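Local coordinates for TqaA (Penicillium aethiopicum, PDB 5EGF), which probably closes and releases a nonribosomal peptide as a macrocycle, through this C-terminal condensation-like domain of a large fungal peptide synthetase, at residues C[307-312]-C[385-390]; C[432-437]-C[445-450]. The protein carries 2 engineered substitutions. All coordinates share one frame; numbering follows the deposited sequence.

Contact 1. Residues C[307-312]-C[385-390]; sequences GHTVNG and SLIVQH. With C8E ((hydroxyethyloxy)tri(ethyloxy)octane), chain B; EDO (1,2-ethanediol), chain Y.
Thr309 and Gln389 end the run of residues that meet between two parallel strands, 307-310 and 386-390, whose short axes are turned 33° against each other. The threonine CB rests against Gln389 CG at 3.7 Å. With OG1 anti to the carbonyl carbon (chi1 -56°), the hydroxyl swings over its neighbour: Thr309 OG1 lies 3.5 Å from Gln389 CB, and it also touches Ile387 CG2. The remaining branch, Thr309 CG2, reaches the amide carbon Gln389 CD at 4.0 Å. The two side chains cross obliquely near the end of the pairing. A small branched residue suits this place, offering a methyl group and a hydroxyl to one long neighbour.

The backbone does the main joining. Gly307 N gives a bent hydrogen bond to Leu386 O (2.8 Å), met almost along the C=O axis; lacking a side chain, Gly307 lets that carbonyl and Ile387 come close. Val388 N returns a much straighter bond to Gly307 O (3.1 Å, 173° at the hydrogen), although the donor stands above the carbonyl plane. Val388 O accepts a bond from Thr309 N at 3.1 Å, and His308 CA adds a weaker CA-H...O contact. The beta carbons of His308 and Val388 share one face of the sheet, but the imidazole turns off, and its ND1 is hydrogen-bonded to Lys288 NZ. The His308 side chain also lies close to that of Tyr357, which binds phosphopantetheine. Asn311, another residue of that site, follows directly after the strand.

At the other end Ser385 N makes a straight bond to O1 of an ethanediol (2.8 Å), probably from the crystallisation liquor. Chemically, the join depends mainly on peptide groups satisfying one another across the strands, with Thr309 and Gln389 adding the side-chain contact.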
loop_
_atom_site.group_PDB
_atom_site.type_symbol
_atom_site.label_atom_id
_atom_site.label_comp_id
_atom_site.label_asym_id
_atom_site.label_seq_id
_atom_site.Cartn_x
_atom_site.Cartn_y
_atom_site.Cartn_z
ATOM N N GLY C 307 -29.831 13.421 -18.490
ATOM C CA GLY C 307 -29.519 14.831 -18.618
ATOM C C GLY C 307 -28.848 15.143 -19.936
ATOM O O GLY C 307 -28.177 14.306 -20.514
ATOM N N HIS C 308 -29.046 16.355 -20.429
ATOM C CA HIS C 308 -28.221 16.844 -21.516
ATOM C C HIS C 308 -28.141 18.372 -21.436
ATOM O O HIS C 308 -29.020 19.035 -20.886
ATOM C CB HIS C 308 -28.684 16.361 -22.897
ATOM C CG HIS C 308 -29.901 17.078 -23.412
ATOM N ND1 HIS C 308 -30.114 17.326 -24.754
ATOM C CD2 HIS C 308 -30.968 17.602 -22.758
ATOM C CE1 HIS C 308 -31.257 17.972 -24.902
ATOM N NE2 HIS C 308 -31.798 18.147 -23.707
ATOM N N THR C 309 -27.054 18.910 -21.966
ATOM C CA THR C 309 -26.811 20.326 -21.941
ATOM C C THR C 309 -27.486 20.997 -23.137
ATOM O O THR C 309 -27.506 20.458 -24.256
ATOM C CB THR C 309 -25.301 20.624 -21.997
ATOM O OG1 THR C 309 -24.629 19.941 -20.921
ATOM C CG2 THR C 309 -25.057 22.158 -21.939
ATOM N N VAL C 310 -28.049 22.175 -22.897
ATOM C CA VAL C 310 -28.573 22.997 -23.981
ATOM C C VAL C 310 -27.949 24.379 -23.800
ATOM O O VAL C 310 -27.415 24.690 -22.709
ATOM C CB VAL C 310 -30.109 23.043 -23.939
ATOM C CG1 VAL C 310 -30.688 21.631 -24.142
ATOM C CG2 VAL C 310 -30.576 23.669 -22.615
ATOM N N ASN C 311 -27.983 25.202 -24.846
ATOM C CA ASN C 311 -27.225 26.451 -24.780
ATOM C C ASN C 311 -27.985 27.614 -24.150
ATOM O O ASN C 311 -27.383 28.622 -23.805
ATOM C CB ASN C 311 -26.653 26.830 -26.138
ATOM C CG ASN C 311 -27.717 27.076 -27.156
ATOM O OD1 ASN C 311 -27.481 26.947 -28.351
ATOM N ND2 ASN C 311 -28.911 27.427 -26.694
ATOM N N GLY C 312 -29.303 27.450 -23.996
ATOM C CA GLY C 312 -30.156 28.434 -23.346
ATOM C C GLY C 312 -30.218 29.782 -24.054
ATOM O O GLY C 312 -30.443 30.806 -23.402
ATOM N N SER C 385 -27.845 12.470 -13.131
ATOM C CA SER C 385 -26.752 11.570 -12.824
ATOM C C SER C 385 -25.906 11.239 -14.061
ATOM O O SER C 385 -24.745 10.848 -13.929
ATOM C CB SER C 385 -27.272 10.306 -12.138
ATOM O OG SER C 385 -28.023 9.504 -13.034
ATOM N N LEU C 386 -26.499 11.397 -15.246
ATOM C CA LEU C 386 -25.784 11.302 -16.512
ATOM C C LEU C 386 -26.082 12.539 -17.367
ATOM O O LEU C 386 -27.256 12.838 -17.658
ATOM C CB LEU C 386 -26.185 10.043 -17.271
ATOM C CG LEU C 386 -25.527 9.766 -18.630
ATOM C CD1 LEU C 386 -24.022 9.564 -18.458
ATOM C CD2 LEU C 386 -26.160 8.553 -19.333
ATOM N N ILE C 387 -25.028 13.257 -17.766
ATOM C CA ILE C 387 -25.186 14.455 -18.594
ATOM C C ILE C 387 -24.409 14.357 -19.900
ATOM O O ILE C 387 -23.185 14.329 -19.895
ATOM C CB ILE C 387 -24.754 15.758 -17.837
ATOM C CG1 ILE C 387 -25.486 15.888 -16.509
ATOM C CG2 ILE C 387 -24.974 17.009 -18.682
ATOM C CD1 ILE C 387 -25.246 17.234 -15.795
ATOM N N VAL C 388 -25.133 14.349 -21.016
ATOM C CA VAL C 388 -24.536 14.359 -22.345
ATOM C C VAL C 388 -24.373 15.765 -22.904
ATOM O O VAL C 388 -25.349 16.500 -23.052
ATOM C CB VAL C 388 -25.407 13.588 -23.336
ATOM C CG1 VAL C 388 -24.781 13.623 -24.726
ATOM C CG2 VAL C 388 -25.592 12.148 -22.866
ATOM N N GLN C 389 -23.146 16.142 -23.245
ATOM C CA GLN C 389 -22.916 17.449 -23.853
ATOM C C GLN C 389 -22.171 17.350 -25.183
ATOM O O GLN C 389 -21.001 17.021 -25.212
ATOM C CB GLN C 389 -22.163 18.361 -22.879
ATOM C CG GLN C 389 -21.956 19.812 -23.358
ATOM C CD GLN C 389 -21.335 20.700 -22.293
ATOM O OE1 GLN C 389 -20.386 21.435 -22.559
ATOM N NE2 GLN C 389 -21.852 20.619 -21.080
ATOM N N HIS C 390 -22.863 17.616 -26.288
ATOM C CA HIS C 390 -22.197 17.706 -27.585
ATOM C C HIS C 390 -21.613 19.106 -27.842
ATOM O O HIS C 390 -22.345 20.099 -27.839
ATOM C CB HIS C 390 -23.155 17.369 -28.720
ATOM C CG HIS C 390 -22.509 17.446 -30.066
ATOM N ND1 HIS C 390 -21.627 16.489 -30.522
ATOM C CD2 HIS C 390 -22.577 18.387 -31.036
ATOM C CE1 HIS C 390 -21.193 16.826 -31.723
ATOM N NE2 HIS C 390 -21.756 17.972 -32.060
HETATM C C1 C8E B . -28.087 -4.118 -6.380
HETATM C C2 C8E B . -28.097 -3.602 -7.812
HETATM C C3 C8E B . -28.344 -2.108 -7.873
HETATM C C4 C8E B . -29.592 -1.863 -8.697
HETATM C C5 C8E B . -29.183 -1.396 -10.081
HETATM C C6 C8E B . -28.724 0.043 -9.992
HETATM C C7 C8E B . -28.284 0.544 -11.354
HETATM C C8 C8E B . -28.465 2.049 -11.368
HETATM O O9 C8E B . -29.124 2.482 -12.536
HETATM C C10 C8E B . -28.226 3.214 -13.349
HETATM C C11 C8E B . -28.703 4.630 -13.643
HETATM O O12 C8E B . -27.685 5.539 -13.251
HETATM C C13 C8E B . -26.958 6.111 -14.314
HETATM C C14 C8E B . -25.721 6.854 -13.791
HETATM O O15 C8E B . -24.906 5.993 -13.017
HETATM C C16 C8E B . -23.511 6.072 -13.247
HETATM C C17 C8E B . -22.804 5.071 -12.331
HETATM O O18 C8E B . -22.285 3.954 -13.021
HETATM C C19 C8E B . -21.789 3.023 -12.082
HETATM C C20 C8E B . -22.261 1.571 -12.253
HETATM O O21 C8E B . -23.226 1.399 -13.268
HETATM C C1 EDO Y . -29.909 11.025 -15.758
HETATM O O1 EDO Y . -30.074 11.499 -14.422
HETATM C C2 EDO Y . -29.587 9.528 -15.748
HETATM O O2 EDO Y . -30.634 8.798 -15.094
#

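Contact 2. Residues C[432-437]-C[445-450]; sequences VWIFTE and VQVCAN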
loop_
_atom_site.group_PDB
_atom_site.type_symbol
_atom_site.label_atom_id
_atom_site.label_comp_id
_atom_site.label_asym_id
_atom_site.label_seq_id
_atom_site.Cartn_x
_atom_site.Cartn_y
_atom_site.Cartn_z
ATOM N N VAL C 432 -21.988 11.682 -14.051
ATOM C CA VAL C 432 -21.103 11.277 -15.128
ATOM C C VAL C 432 -21.368 12.202 -16.311
ATOM O O VAL C 432 -22.543 12.381 -16.709
ATOM C CB VAL C 432 -21.428 9.832 -15.584
ATOM C CG1 VAL C 432 -20.638 9.467 -16.834
ATOM C CG2 VAL C 432 -21.209 8.842 -14.451
ATOM N N TRP C 433 -20.302 12.777 -16.869
ATOM C CA TRP C 433 -20.421 13.591 -18.075
ATOM C C TRP C 433 -19.936 12.783 -19.264
ATOM O O TRP C 433 -18.960 12.011 -19.157
ATOM C CB TRP C 433 -19.575 14.866 -17.973
ATOM C CG TRP C 433 -19.989 15.806 -16.834
ATOM C CD1 TRP C 433 -19.675 15.684 -15.508
ATOM C CD2 TRP C 433 -20.796 16.981 -16.946
ATOM N NE1 TRP C 433 -20.237 16.709 -14.788
ATOM C CE2 TRP C 433 -20.945 17.514 -15.649
ATOM C CE3 TRP C 433 -21.449 17.613 -18.017
ATOM C CZ2 TRP C 433 -21.698 18.676 -15.393
ATOM C CZ3 TRP C 433 -22.188 18.761 -17.763
ATOM C CH2 TRP C 433 -22.293 19.284 -16.457
ATOM N N ILE C 434 -20.619 12.967 -20.391
ATOM C CA ILE C 434 -20.157 12.475 -21.681
ATOM C C ILE C 434 -20.081 13.657 -22.637
ATOM O O ILE C 434 -21.109 14.254 -22.967
ATOM C CB ILE C 434 -21.111 11.442 -22.271
ATOM C CG1 ILE C 434 -21.260 10.262 -21.315
ATOM C CG2 ILE C 434 -20.630 10.980 -23.637
ATOM C CD1 ILE C 434 -22.310 9.203 -21.764
ATOM N N PHE C 435 -18.870 13.998 -23.083
ATOM C CA PHE C 435 -18.677 15.092 -24.026
ATOM C C PHE C 435 -18.269 14.526 -25.351
ATOM O O PHE C 435 -17.341 13.739 -25.419
ATOM C CB PHE C 435 -17.554 16.033 -23.585
ATOM C CG PHE C 435 -17.789 16.699 -22.270
ATOM C CD1 PHE C 435 -18.517 17.873 -22.188
ATOM C CD2 PHE C 435 -17.254 16.162 -21.109
ATOM C CE1 PHE C 435 -18.719 18.494 -20.952
ATOM C CE2 PHE C 435 -17.464 16.754 -19.892
ATOM C CZ PHE C 435 -18.183 17.926 -19.803
ATOM N N THR C 436 -18.920 14.962 -26.417
ATOM C CA THR C 436 -18.479 14.621 -27.756
ATOM C C THR C 436 -17.844 15.853 -28.396
ATOM O O THR C 436 -18.279 16.978 -28.157
ATOM C CB THR C 436 -19.646 14.083 -28.578
ATOM O OG1 THR C 436 -20.809 14.846 -28.276
ATOM C CG2 THR C 436 -19.942 12.644 -28.179
ATOM N N GLU C 437 -16.778 15.647 -29.163
ATOM C CA GLU C 437 -16.018 16.762 -29.708
ATOM C C GLU C 437 -15.702 16.511 -31.160
ATOM O O GLU C 437 -14.868 15.663 -31.466
ATOM C CB GLU C 437 -14.719 16.939 -28.913
ATOM C CG GLU C 437 -14.212 18.340 -28.816
ATOM C CD GLU C 437 -13.065 18.459 -27.819
ATOM O OE1 GLU C 437 -11.932 18.003 -28.132
ATOM O OE2 GLU C 437 -13.307 19.002 -26.711
ATOM N N VAL C 445 -15.140 11.134 -28.230
ATOM C CA VAL C 445 -16.017 10.852 -27.096
ATOM C C VAL C 445 -15.233 10.957 -25.775
ATOM O O VAL C 445 -14.260 10.233 -25.561
ATOM C CB VAL C 445 -16.695 9.472 -27.201
ATOM C CG1 VAL C 445 -17.555 9.205 -25.966
ATOM C CG2 VAL C 445 -17.521 9.378 -28.476
ATOM N N GLN C 446 -15.672 11.858 -24.896
ATOM C CA GLN C 446 -14.970 12.156 -23.662
ATOM C C GLN C 446 -15.844 11.861 -22.473
ATOM O O GLN C 446 -16.902 12.470 -22.325
ATOM C CB GLN C 446 -14.583 13.638 -23.619
ATOM C CG GLN C 446 -13.618 14.028 -24.714
ATOM C CD GLN C 446 -13.388 15.525 -24.796
ATOM O OE1 GLN C 446 -12.744 16.005 -25.727
ATOM N NE2 GLN C 446 -13.900 16.270 -23.821
ATOM N N VAL C 447 -15.403 10.954 -21.609
ATOM C CA VAL C 447 -16.102 10.722 -20.362
ATOM C C VAL C 447 -15.357 11.328 -19.176
ATOM O O VAL C 447 -14.156 11.063 -18.982
ATOM C CB VAL C 447 -16.275 9.244 -20.081
ATOM C CG1 VAL C 447 -16.808 9.051 -18.676
ATOM C CG2 VAL C 447 -17.188 8.609 -21.112
ATOM N N CYS C 448 -16.065 12.126 -18.373
ATOM C CA CYS C 448 -15.479 12.659 -17.150
ATOM C C CYS C 448 -16.332 12.320 -15.906
ATOM O O CYS C 448 -17.579 12.497 -15.901
ATOM C CB CYS C 448 -15.218 14.167 -17.274
ATOM S SG CYS C 448 -14.618 14.914 -15.751
ATOM N N ALA C 449 -15.668 11.806 -14.866
ATOM C CA ALA C 449 -16.389 11.326 -13.699
ATOM C C ALA C 449 -15.439 10.924 -12.602
ATOM O O ALA C 449 -14.333 10.451 -12.860
ATOM C CB ALA C 449 -17.301 10.136 -14.067
ATOM N N ASN C 450 -15.879 11.094 -11.365
ATOM C CA ASN C 450 -15.015 10.758 -10.257
ATOM C C ASN C 450 -14.736 9.273 -10.301
ATOM O O ASN C 450 -15.620 8.498 -10.609
ATOM C CB ASN C 450 -15.642 11.156 -8.912
ATOM C CG ASN C 450 -14.628 11.091 -7.759
ATOM O OD1 ASN C 450 -14.413 10.035 -7.167
ATOM N ND2 ASN C 450 -14.000 12.222 -7.454
#
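Cys448 O is held by Trp433 N at 2.9 Å, nearly straight at the hydrogen, and the Trp433 indole edge lies in plane beside it, with Trp433 CD1 at 3.8 Å. This begins an antiparallel beta hairpin, strands 432-438 and 443-450, in which Trp433 with Cys448 and Phe435 with Gln446 are hydrogen-bonded pairs. Cys448 N answers to Trp433 O at 3.0 Å. In the second pair Phe435 N meets Gln446 O in the carbonyl plane, and Ile434 CA adds a CA-H...O contact to that oxygen.

Residue types divide by face. Branched aliphatic groups suit the side that packs on helix 456-475: Ile434 CG2 lies 4.2 Å from Val445 CG1, while Val447 reaches the helix itself. Thr436 joins this face by its methyl, and its OG1 is hydrogen-bonded to His390 ND1. On the other face, which also meets strand 265-272, Gln446 CB packs on Phe435 CB at 3.8 Å. Trp433 makes edge-to-face stacks there with Phe426 and Phe330, its NE1 bonded to Glu431. Phe435 CG sits beside its backbone N (chi1 -61°), which leans the ring back along the strand, and its edge atom CE2 touches Cys448 CB at 4.3 Å.

The two contacts lie side by side in one mixed six-stranded sheet of the condensation domain, their centres about 11 Å apart. Along the chain they come in series: contact 1 closes at residue 390 before the hairpin of contact 2 opens at 432. Strands 386-390 and 432-438 are neighbours, so the seam between the contacts is again parallel pairing, with probable hydrogen bonds from Ile387 N to Val432 O and from Gln389 N to Ile434 O. Ile387 CG2 also packs on Trp433 CZ3 at 3.4 Å. Helix 456-475 lies on contact 2 and helix 283-299 on contact 1, and the sheet runs on from the hairpin to the strand that ends beside the phosphopantetheine-binding Asn311.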